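Local coordinates for protein light Chain (Clostridium botulinum, PDB 6BVD) that probably acts as the zinc-dependent protease of a mosaic botulinum neurotoxin, cleaving a SNARE protein inside the nerve cell, at residues 4-12 with 37-45; 375-386 with 423-431. All coordinates share one frame; numbering follows the deposited sequence. Where two conformers were deposited one is given.

Contact 1: 4-12 with 37-45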
loop_
_atom_site.group_PDB
_atom_site.type_symbol
_atom_site.label_atom_id
_atom_site.label_comp_id
_atom_site.label_asym_id
_atom_site.label_seq_id
_atom_site.Cartn_x
_atom_site.Cartn_y
_atom_site.Cartn_z
ATOM N N PRO A 4 -7.878 14.154 0.542
ATOM C CA PRO A 4 -8.033 12.881 -0.179
ATOM C C PRO A 4 -9.001 11.975 0.586
ATOM O O PRO A 4 -9.109 12.064 1.819
ATOM C CB PRO A 4 -6.616 12.295 -0.208
ATOM C CG PRO A 4 -5.703 13.472 0.035
ATOM C CD PRO A 4 -6.475 14.390 0.942
ATOM N N VAL A 5 -9.739 11.145 -0.136
ATOM C CA VAL A 5 -10.743 10.322 0.513
ATOM C C VAL A 5 -10.107 9.157 1.278
ATOM O O VAL A 5 -8.936 8.798 1.086
ATOM C CB VAL A 5 -11.763 9.793 -0.504
ATOM C CG1 VAL A 5 -12.128 10.894 -1.469
ATOM C CG2 VAL A 5 -11.222 8.591 -1.260
ATOM N N VAL A 6 -10.910 8.579 2.157
ATOM C CA VAL A 6 -10.559 7.394 2.907
ATOM C C VAL A 6 -11.067 6.121 2.214
ATOM O O VAL A 6 -12.252 6.015 1.863
ATOM C CB VAL A 6 -11.161 7.484 4.331
ATOM C CG1 VAL A 6 -10.973 6.178 5.086
ATOM C CG2 VAL A 6 -10.558 8.682 5.079
ATOM N N ILE A 7 -10.169 5.164 1.986
ATOM C CA ILE A 7 -10.557 3.876 1.427
ATOM C C ILE A 7 -10.774 2.887 2.572
ATOM O O ILE A 7 -9.872 2.679 3.377
ATOM C CB ILE A 7 -9.481 3.356 0.432
ATOM C CG1 ILE A 7 -9.258 4.373 -0.710
ATOM C CG2 ILE A 7 -9.879 2.013 -0.095
ATOM C CD1 ILE A 7 -10.551 4.744 -1.493
ATOM N N ASN A 8 -11.982 2.314 2.692
ATOM C CA ASN A 8 -12.253 1.339 3.761
ATOM C C ASN A 8 -11.868 -0.095 3.407
ATOM O O ASN A 8 -11.954 -0.458 2.255
ATOM C CB ASN A 8 -13.754 1.390 4.110
ATOM C CG ASN A 8 -14.191 2.772 4.505
ATOM O OD1 ASN A 8 -13.615 3.367 5.404
ATOM N ND2 ASN A 8 -15.200 3.293 3.837
ATOM N N SER A 9 -11.511 -0.914 4.399
ATOM C CA SER A 9 -11.299 -2.363 4.222
ATOM C C SER A 9 -12.371 -3.190 4.973
ATOM O O SER A 9 -12.967 -2.722 5.945
ATOM C CB SER A 9 -9.896 -2.783 4.694
ATOM O OG SER A 9 -8.902 -2.299 3.795
ATOM N N PHE A 10 -12.633 -4.392 4.470
ATOM C CA PHE A 10 -13.657 -5.305 4.980
ATOM C C PHE A 10 -13.395 -6.683 4.379
ATOM O O PHE A 10 -12.779 -6.800 3.306
ATOM C CB PHE A 10 -15.093 -4.823 4.623
ATOM C CG PHE A 10 -15.148 -3.867 3.436
ATOM C CD1 PHE A 10 -14.781 -4.287 2.160
ATOM C CD2 PHE A 10 -15.533 -2.544 3.616
ATOM C CE1 PHE A 10 -14.809 -3.414 1.074
ATOM C CE2 PHE A 10 -15.565 -1.652 2.534
ATOM C CZ PHE A 10 -15.215 -2.087 1.255
ATOM N N ASN A 11 -13.849 -7.718 5.070
ATOM C CA ASN A 11 -13.899 -9.065 4.510
ATOM C C ASN A 11 -15.359 -9.386 4.178
ATOM O O ASN A 11 -16.254 -8.814 4.800
ATOM C CB ASN A 11 -13.302 -10.072 5.498
ATOM C CG ASN A 11 -11.951 -9.621 6.020
ATOM O OD1 ASN A 11 -10.964 -9.727 5.314
ATOM N ND2 ASN A 11 -11.906 -9.123 7.258
ATOM N N TYR A 12 -15.613 -10.272 3.212
ATOM C CA TYR A 12 -17.003 -10.540 2.826
ATOM C C TYR A 12 -17.824 -11.031 4.031
ATOM O O TYR A 12 -19.017 -10.737 4.135
ATOM C CB TYR A 12 -17.093 -11.574 1.701
ATOM C CG TYR A 12 -18.502 -11.682 1.181
ATOM C CD1 TYR A 12 -19.012 -10.725 0.322
ATOM C CD2 TYR A 12 -19.347 -12.704 1.615
ATOM C CE1 TYR A 12 -20.338 -10.798 -0.131
ATOM C CE2 TYR A 12 -20.662 -12.785 1.175
ATOM C CZ TYR A 12 -21.145 -11.837 0.302
ATOM O OH TYR A 12 -22.453 -11.915 -0.133
ATOM N N LYS A 37 -25.960 -7.872 0.412
ATOM C CA LYS A 37 -24.885 -7.414 1.301
ATOM C C LYS A 37 -23.928 -6.494 0.515
ATOM O O LYS A 37 -23.410 -6.878 -0.549
ATOM C CB LYS A 37 -24.145 -8.608 1.895
ATOM C CG LYS A 37 -23.281 -8.243 3.101
ATOM C CD LYS A 37 -22.594 -9.433 3.690
ATOM C CE LYS A 37 -21.881 -9.064 4.994
ATOM N NZ LYS A 37 -21.323 -10.253 5.665
ATOM N N ALA A 38 -23.728 -5.281 1.019
ATOM C CA ALA A 38 -22.941 -4.250 0.303
ATOM C C ALA A 38 -21.873 -3.621 1.187
ATOM O O ALA A 38 -22.006 -3.602 2.445
ATOM C CB ALA A 38 -23.895 -3.173 -0.255
ATOM N N PHE A 39 -20.806 -3.116 0.532
ATOM C CA PHE A 39 -19.557 -2.700 1.203
ATOM C C PHE A 39 -19.169 -1.298 0.722
ATOM O O PHE A 39 -19.046 -1.060 -0.473
ATOM C CB PHE A 39 -18.453 -3.749 0.931
ATOM C CG PHE A 39 -18.833 -5.152 1.348
ATOM C CD1 PHE A 39 -18.368 -5.696 2.532
ATOM C CD2 PHE A 39 -19.687 -5.917 0.561
ATOM C CE1 PHE A 39 -18.700 -6.967 2.907
ATOM C CE2 PHE A 39 -20.059 -7.170 0.939
ATOM C CZ PHE A 39 -19.565 -7.715 2.124
ATOM N N GLN A 40 -19.083 -0.342 1.642
ATOM C CA GLN A 40 -18.882 1.047 1.269
ATOM C C GLN A 40 -17.387 1.295 1.186
ATOM O O GLN A 40 -16.732 1.573 2.189
ATOM C CB GLN A 40 -19.510 2.049 2.262
ATOM C CG GLN A 40 -19.688 3.412 1.612
ATOM C CD GLN A 40 -20.323 4.459 2.487
ATOM O OE1 GLN A 40 -20.556 5.581 2.035
ATOM N NE2 GLN A 40 -20.626 4.107 3.743
ATOM N N ILE A 41 -16.857 1.148 -0.018
ATOM C CA ILE A 41 -15.404 1.262 -0.235
ATOM C C ILE A 41 -14.892 2.677 0.019
ATOM O O ILE A 41 -13.719 2.885 0.437
ATOM C CB ILE A 41 -15.069 0.740 -1.717
ATOM C CG1 ILE A 41 -13.557 0.801 -1.969
ATOM C CG2 ILE A 41 -15.863 1.504 -2.740
ATOM C CD1 ILE A 41 -12.849 -0.344 -1.368
ATOM N N MET A 42 -15.729 3.680 -0.241
ATOM C CA MET A 42 -15.409 5.075 0.099
ATOM C C MET A 42 -16.714 5.777 0.226
ATOM O O MET A 42 -17.737 5.235 -0.246
ATOM C CB MET A 42 -14.510 5.777 -0.969
ATOM C CG MET A 42 -15.059 5.680 -2.419
ATOM S SD MET A 42 -14.162 6.763 -3.611
ATOM C CE MET A 42 -14.895 8.329 -3.202
ATOM N N ASP A 43 -16.738 6.977 0.819
ATOM C CA ASP A 43 -18.010 7.707 0.974
ATOM C C ASP A 43 -18.803 7.777 -0.347
ATOM O O ASP A 43 -18.288 8.267 -1.372
ATOM C CB ASP A 43 -17.780 9.130 1.473
ATOM C CG ASP A 43 -17.436 9.205 2.958
ATOM O OD1 ASP A 43 -17.592 8.216 3.701
ATOM O OD2 ASP A 43 -17.017 10.291 3.382
ATOM N N ASN A 44 -20.070 7.319 -0.300
ATOM C CA ASN A 44 -21.015 7.310 -1.412
ATOM C C ASN A 44 -20.739 6.253 -2.495
ATOM O O ASN A 44 -21.345 6.285 -3.546
ATOM C CB ASN A 44 -21.130 8.708 -2.076
ATOM C CG ASN A 44 -21.726 9.760 -1.135
ATOM O OD1 ASN A 44 -22.548 9.426 -0.289
ATOM N ND2 ASN A 44 -21.281 11.019 -1.255
ATOM N N VAL A 45 -19.854 5.314 -2.253
ATOM C CA VAL A 45 -19.601 4.267 -3.255
ATOM C C VAL A 45 -19.750 2.907 -2.592
ATOM O O VAL A 45 -19.056 2.576 -1.608
ATOM C CB VAL A 45 -18.168 4.383 -3.901
ATOM C CG1 VAL A 45 -17.996 3.353 -4.996
ATOM C CG2 VAL A 45 -17.954 5.757 -4.473
HETATM O O HOH W 1 -14.374 7.411 2.362
HETATM O O HOH W 2 -23.056 -9.569 -1.529
#
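Asn8 holds the corner that the chain turns at Ile41 by two bonds to successive carbonyls. Its backbone N donates to Ile41 O at 2.9 Å, and its ND2 reaches Gln40 O at 2.8 Å, nearly straight at 163° and close to the plane of the Asn8 amide. CG of Asn8 lies anti to its carbonyl carbon and beside its N (chi1 -56°), which lets main chain and side chain donate to neighbouring acceptors. The CA of Ile7 adds a weaker C-H contact to Ile41 O.

At the far end Lys37, extended beyond CG, carries NZ to Tyr12 O at 2.8 Å, in the plane of that carbonyl; NZ also donates to Asp14 O. Two waters bridge the segments. One donates to Val6 O and accepts from Asp43 N, while the other accepts from Tyr12 OH and donates to Lys37 O. Helix 83-100 serves Phe10 O through Gln91 and Tyr12 N through Asn87.

Between Asn8 and Lys37 the contact is largely aromatic. CB of Phe39 sits over the centre of the Phe10 ring, 3.6 Å from its centroid, a CH-pi contact, while Gln40 O and Ile41 CA meet that ring at its edge. Tyr12 brings CD1 to 3.6 Å from Phe39 CZ, the two rings being obliquely set. Beyond the Asn8 bonds, Met42 CE lies against both methyls of Val5.

Past the corner the chain enters the type II beta turn Met42 to Val45. The irregular N-terminal segment thus packs roughly antiparallel along strand 36-40 of the mixed sheet, giving Phe10 and Tyr12 to an aromatic cluster completed by Phe39.

Contact 2: 375-386 with 423-431. With CA (calcium ion), chain C.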
loop_
_atom_site.group_PDB
_atom_site.type_symbol
_atom_site.label_atom_id
_atom_site.label_comp_id
_atom_site.label_asym_id
_atom_site.label_seq_id
_atom_site.Cartn_x
_atom_site.Cartn_y
_atom_site.Cartn_z
ATOM N N PRO A 375 -8.605 -12.800 -24.608
ATOM C CA PRO A 375 -8.348 -12.138 -23.327
ATOM C C PRO A 375 -7.520 -12.959 -22.336
ATOM O O PRO A 375 -7.224 -14.136 -22.572
ATOM C CB PRO A 375 -9.761 -11.906 -22.782
ATOM C CG PRO A 375 -10.512 -13.092 -23.219
ATOM C CD PRO A 375 -9.950 -13.416 -24.633
ATOM N N PHE A 376 -7.166 -12.311 -21.222
ATOM C CA PHE A 376 -6.292 -12.873 -20.200
ATOM C C PHE A 376 -6.921 -12.919 -18.808
ATOM O O PHE A 376 -7.683 -12.039 -18.439
ATOM C CB PHE A 376 -4.992 -12.061 -20.118
ATOM C CG PHE A 376 -4.195 -12.071 -21.400
ATOM C CD1 PHE A 376 -3.294 -13.090 -21.658
ATOM C CD2 PHE A 376 -4.351 -11.075 -22.339
ATOM C CE1 PHE A 376 -2.559 -13.132 -22.876
ATOM C CE2 PHE A 376 -3.619 -11.111 -23.553
ATOM C CZ PHE A 376 -2.726 -12.133 -23.799
ATOM N N TYR A 377 -6.587 -13.956 -18.056
ATOM C CA TYR A 377 -6.866 -13.980 -16.621
ATOM C C TYR A 377 -5.631 -13.465 -15.868
ATOM O O TYR A 377 -4.496 -13.812 -16.234
ATOM C CB TYR A 377 -7.215 -15.390 -16.204
ATOM C CG TYR A 377 -7.476 -15.616 -14.732
ATOM C CD1 TYR A 377 -8.493 -14.936 -14.073
ATOM C CD2 TYR A 377 -6.750 -16.565 -14.023
ATOM C CE1 TYR A 377 -8.758 -15.184 -12.730
ATOM C CE2 TYR A 377 -7.002 -16.807 -12.677
ATOM C CZ TYR A 377 -8.005 -16.112 -12.041
ATOM O OH TYR A 377 -8.257 -16.361 -10.715
ATOM N N LEU A 378 -5.848 -12.616 -14.859
ATOM C CA LEU A 378 -4.783 -12.083 -14.008
ATOM C C LEU A 378 -4.883 -12.697 -12.614
ATOM O O LEU A 378 -5.570 -12.147 -11.754
ATOM C CB LEU A 378 -4.895 -10.565 -13.884
ATOM C CG LEU A 378 -5.141 -9.803 -15.178
ATOM C CD1 LEU A 378 -5.243 -8.322 -14.948
ATOM C CD2 LEU A 378 -4.032 -10.123 -16.161
ATOM N N PRO A 379 -4.210 -13.831 -12.390
ATOM C CA PRO A 379 -4.380 -14.648 -11.179
ATOM C C PRO A 379 -3.812 -14.064 -9.872
ATOM O O PRO A 379 -4.263 -14.513 -8.800
ATOM C CB PRO A 379 -3.633 -15.929 -11.533
ATOM C CG PRO A 379 -2.573 -15.486 -12.502
ATOM C CD PRO A 379 -3.232 -14.422 -13.323
ATOM N N ASN A 380 -2.883 -13.108 -9.946
ATOM C CA ASN A 380 -2.172 -12.668 -8.750
ATOM C C ASN A 380 -2.088 -11.175 -8.495
ATOM O O ASN A 380 -1.026 -10.668 -8.121
ATOM C CB ASN A 380 -0.739 -13.226 -8.779
ATOM C CG ASN A 380 -0.708 -14.731 -8.882
ATOM O OD1 ASN A 380 -0.216 -15.294 -9.872
ATOM N ND2 ASN A 380 -1.271 -15.399 -7.882
ATOM N N LEU A 381 -3.183 -10.461 -8.686
ATOM C CA LEU A 381 -3.212 -9.031 -8.460
ATOM C C LEU A 381 -2.956 -8.721 -6.978
ATOM O O LEU A 381 -2.446 -7.645 -6.632
ATOM C CB LEU A 381 -4.552 -8.443 -8.920
ATOM C CG LEU A 381 -4.810 -8.513 -10.449
ATOM C CD1 LEU A 381 -6.219 -8.037 -10.801
ATOM C CD2 LEU A 381 -3.765 -7.670 -11.189
ATOM N N LEU A 382 -3.318 -9.667 -6.119
ATOM C CA LEU A 382 -3.172 -9.475 -4.668
ATOM C C LEU A 382 -1.746 -9.671 -4.151
ATOM O O LEU A 382 -1.457 -9.288 -3.028
ATOM C CB LEU A 382 -4.101 -10.437 -3.918
ATOM C CG LEU A 382 -5.588 -10.096 -3.977
ATOM C CD1 LEU A 382 -6.367 -11.252 -3.385
ATOM C CD2 LEU A 382 -5.801 -8.864 -3.163
ATOM N N ASP A 383 -0.863 -10.255 -4.973
ATOM C CA ASP A 383 0.535 -10.527 -4.631
ATOM C C ASP A 383 1.447 -9.317 -4.911
ATOM O O ASP A 383 1.686 -8.972 -6.079
ATOM C CB ASP A 383 1.016 -11.760 -5.428
ATOM C CG ASP A 383 2.398 -12.269 -5.012
ATOM O OD1 ASP A 383 3.254 -11.513 -4.516
ATOM O OD2 ASP A 383 2.655 -13.464 -5.248
ATOM N N ASP A 384 1.991 -8.714 -3.848
ATOM C CA ASP A 384 2.767 -7.474 -3.981
ATOM C C ASP A 384 4.101 -7.673 -4.716
ATOM O O ASP A 384 4.745 -6.686 -5.069
ATOM C CB ASP A 384 3.020 -6.850 -2.596
ATOM C CG ASP A 384 1.790 -6.053 -2.083
ATOM O OD1 ASP A 384 1.226 -5.261 -2.854
ATOM O OD2 ASP A 384 1.360 -6.266 -0.928
ATOM N N SER A 385 4.528 -8.919 -4.930
ATOM C CA SER A 385 5.691 -9.143 -5.815
ATOM C C SER A 385 5.323 -9.131 -7.313
ATOM O O SER A 385 6.226 -9.149 -8.177
ATOM C CB SER A 385 6.390 -10.471 -5.486
ATOM O OG SER A 385 5.586 -11.588 -5.789
ATOM N N ILE A 386 4.020 -9.099 -7.626
ATOM C CA ILE A 386 3.519 -9.094 -9.021
ATOM C C ILE A 386 2.884 -7.749 -9.376
ATOM O O ILE A 386 3.116 -7.174 -10.435
ATOM C CB ILE A 386 2.452 -10.223 -9.238
ATOM C CG1 ILE A 386 3.050 -11.600 -8.939
ATOM C CG2 ILE A 386 1.790 -10.126 -10.626
ATOM C CD1 ILE A 386 4.184 -11.967 -9.841
ATOM N N VAL A 423 4.707 -21.223 -17.455
ATOM C CA VAL A 423 3.660 -20.483 -16.747
ATOM C C VAL A 423 4.065 -19.041 -16.459
ATOM O O VAL A 423 5.203 -18.773 -16.066
ATOM C CB VAL A 423 3.285 -21.149 -15.391
ATOM C CG1 VAL A 423 1.895 -20.707 -14.948
ATOM C CG2 VAL A 423 3.346 -22.661 -15.490
ATOM N N SER A 424 3.121 -18.119 -16.639
ATOM C CA SER A 424 3.291 -16.750 -16.162
ATOM C C SER A 424 2.469 -16.502 -14.903
ATOM O O SER A 424 1.338 -16.980 -14.785
ATOM C CB SER A 424 2.889 -15.741 -17.227
ATOM O OG SER A 424 2.913 -14.438 -16.687
ATOM N N ARG A 425 3.030 -15.732 -13.979
ATOM C CA ARG A 425 2.303 -15.380 -12.771
ATOM C C ARG A 425 1.658 -14.005 -12.963
ATOM O O ARG A 425 0.954 -13.495 -12.085
ATOM C CB ARG A 425 3.244 -15.407 -11.558
ATOM C CG ARG A 425 3.568 -16.813 -11.051
ATOM C CD ARG A 425 4.159 -16.787 -9.646
ATOM N NE ARG A 425 3.084 -16.690 -8.664
ATOM C CZ ARG A 425 2.974 -15.715 -7.763
ATOM N NH1 ARG A 425 3.905 -14.767 -7.698
ATOM N NH2 ARG A 425 1.952 -15.700 -6.914
ATOM N N VAL A 426 1.865 -13.418 -14.138
ATOM C CA VAL A 426 1.251 -12.140 -14.438
ATOM C C VAL A 426 -0.086 -12.330 -15.149
ATOM O O VAL A 426 -1.088 -11.759 -14.734
ATOM C CB VAL A 426 2.155 -11.256 -15.316
ATOM C CG1 VAL A 426 1.498 -9.910 -15.535
ATOM C CG2 VAL A 426 3.546 -11.074 -14.685
ATOM N N VAL A 427 -0.069 -13.103 -16.240
ATOM C CA VAL A 427 -1.235 -13.388 -17.079
ATOM C C VAL A 427 -1.394 -14.866 -17.450
ATOM O O VAL A 427 -0.403 -15.591 -17.559
ATOM C CB VAL A 427 -1.175 -12.580 -18.401
ATOM C CG1 VAL A 427 -1.201 -11.109 -18.129
ATOM C CG2 VAL A 427 0.085 -12.963 -19.236
ATOM N N ARG A 428 -2.640 -15.306 -17.655
ATOM C CA ARG A 428 -2.929 -16.594 -18.300
ATOM C C ARG A 428 -3.859 -16.380 -19.484
ATOM O O ARG A 428 -4.931 -15.801 -19.336
ATOM C CB ARG A 428 -3.574 -17.591 -17.339
ATOM C CG ARG A 428 -2.693 -18.050 -16.211
ATOM C CD ARG A 428 -3.444 -19.045 -15.352
ATOM N NE ARG A 428 -2.860 -19.168 -14.019
ATOM C CZ ARG A 428 -3.561 -19.519 -12.944
ATOM N NH1 ARG A 428 -4.861 -19.771 -13.068
ATOM N NH2 ARG A 428 -2.972 -19.611 -11.754
ATOM N N LEU A 429 -3.456 -16.845 -20.662
ATOM C CA LEU A 429 -4.313 -16.721 -21.836
ATOM C C LEU A 429 -5.561 -17.589 -21.640
ATOM O O LEU A 429 -5.446 -18.748 -21.267
ATOM C CB LEU A 429 -3.540 -17.120 -23.113
ATOM C CG LEU A 429 -4.300 -17.075 -24.435
ATOM C CD1 LEU A 429 -4.794 -15.669 -24.725
ATOM C CD2 LEU A 429 -3.418 -17.565 -25.597
ATOM N N CYS A 430 -6.744 -17.011 -21.844
ATOM C CA CYS A 430 -8.012 -17.721 -21.663
ATOM C C CYS A 430 -8.297 -18.641 -22.833
ATOM O O CYS A 430 -7.830 -18.388 -23.938
ATOM C CB CYS A 430 -9.166 -16.734 -21.521
ATOM S SG CYS A 430 -9.127 -15.742 -20.042
ATOM N N SER A 431 -9.065 -19.701 -22.591
ATOM C CA SER A 431 -9.462 -20.631 -23.651
ATOM C C SER A 431 -10.144 -19.922 -24.822
ATOM O O SER A 431 -11.347 -19.664 -24.794
ATOM C CB SER A 431 -10.396 -21.706 -23.096
ATOM O OG SER A 431 -11.710 -21.195 -22.943
HETATM CA CA CA C . -0.018 -4.429 -0.915
HETATM O O HOH W 3 -1.498 -11.893 -12.047
#
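Arg425 grips Asp383 end-on, NH1 and NH2 both bonding to the single oxygen OD2. The NH2 bond to Asp383 OD2 is 2.9 Å and the NH1 bond to the same atom 3.0 Å; both lie in the guanidinium plane, but the carboxylate is turned 57° from it, with NH2 on the anti side of OD2 and NH1 above the carboxylate plane. A bend at chi3 (82°) swings the guanidinium across to the acid, with Ile386 CG1 and CD1 packed against NH1.

Asp383 is itself positioned by Ser385, whose N and OG both donate to OD1 from one face of the carboxylate, the former closing an Asx turn. The following residue, Asp384, binds the calcium ion through both carboxylate oxygens, together with Glu389 and with Asp384 and Glu389 of the second subunit. A water links the two segments farther along, accepting from Asn380 N and donating to Arg425 O and Val426 O, and Ser424 OG accepts from Val426 N and Val427 N in an ST turn and ST motif.

Beyond this the segments pair as antiparallel strands. Tyr377 and Arg428 exchange two 2.8 Å bonds, Tyr377 N to Arg428 O and Arg428 N to Tyr377 O, and Cys430 N donates to Pro375 O. The Arg428 guanidinium rests one face on Pro379 CB, and its NH1 comes to the Tyr377 ring edge. Phe376 crosses Leu429 obliquely, and Leu378 CD2 meets Val427 CG1 at 3.6 Å.

Strand 428-429 thus forms an outer strand of the five-stranded antiparallel sheet beside 373-377, which in turn pairs with 201-208. Phe376, Leu378 and Val427 pack on Ile219 of strand 215-219, while Tyr377 and Leu382 lie against helix 83-100.

From the N terminus, contact 1 comes first: it closes a short loop containing strand 21-24, bringing residues 37-45, with the end of strand 36-40 of the eight-stranded mixed sheet, back against residues 4-12. Contact 2 opens only much later and closes a second loop, holding helix 411-419, that lays the last modelled residues, 423-431, along strand 373-377 of the five-stranded sheet. The two therefore follow in series, neither enclosing nor crossing the other, with nearest atoms about 10 Å apart. Helix 83-100 touches both contacts. Each also meets the second subunit, contact 2 through the shared calcium ion and the direct bonds and packing around it.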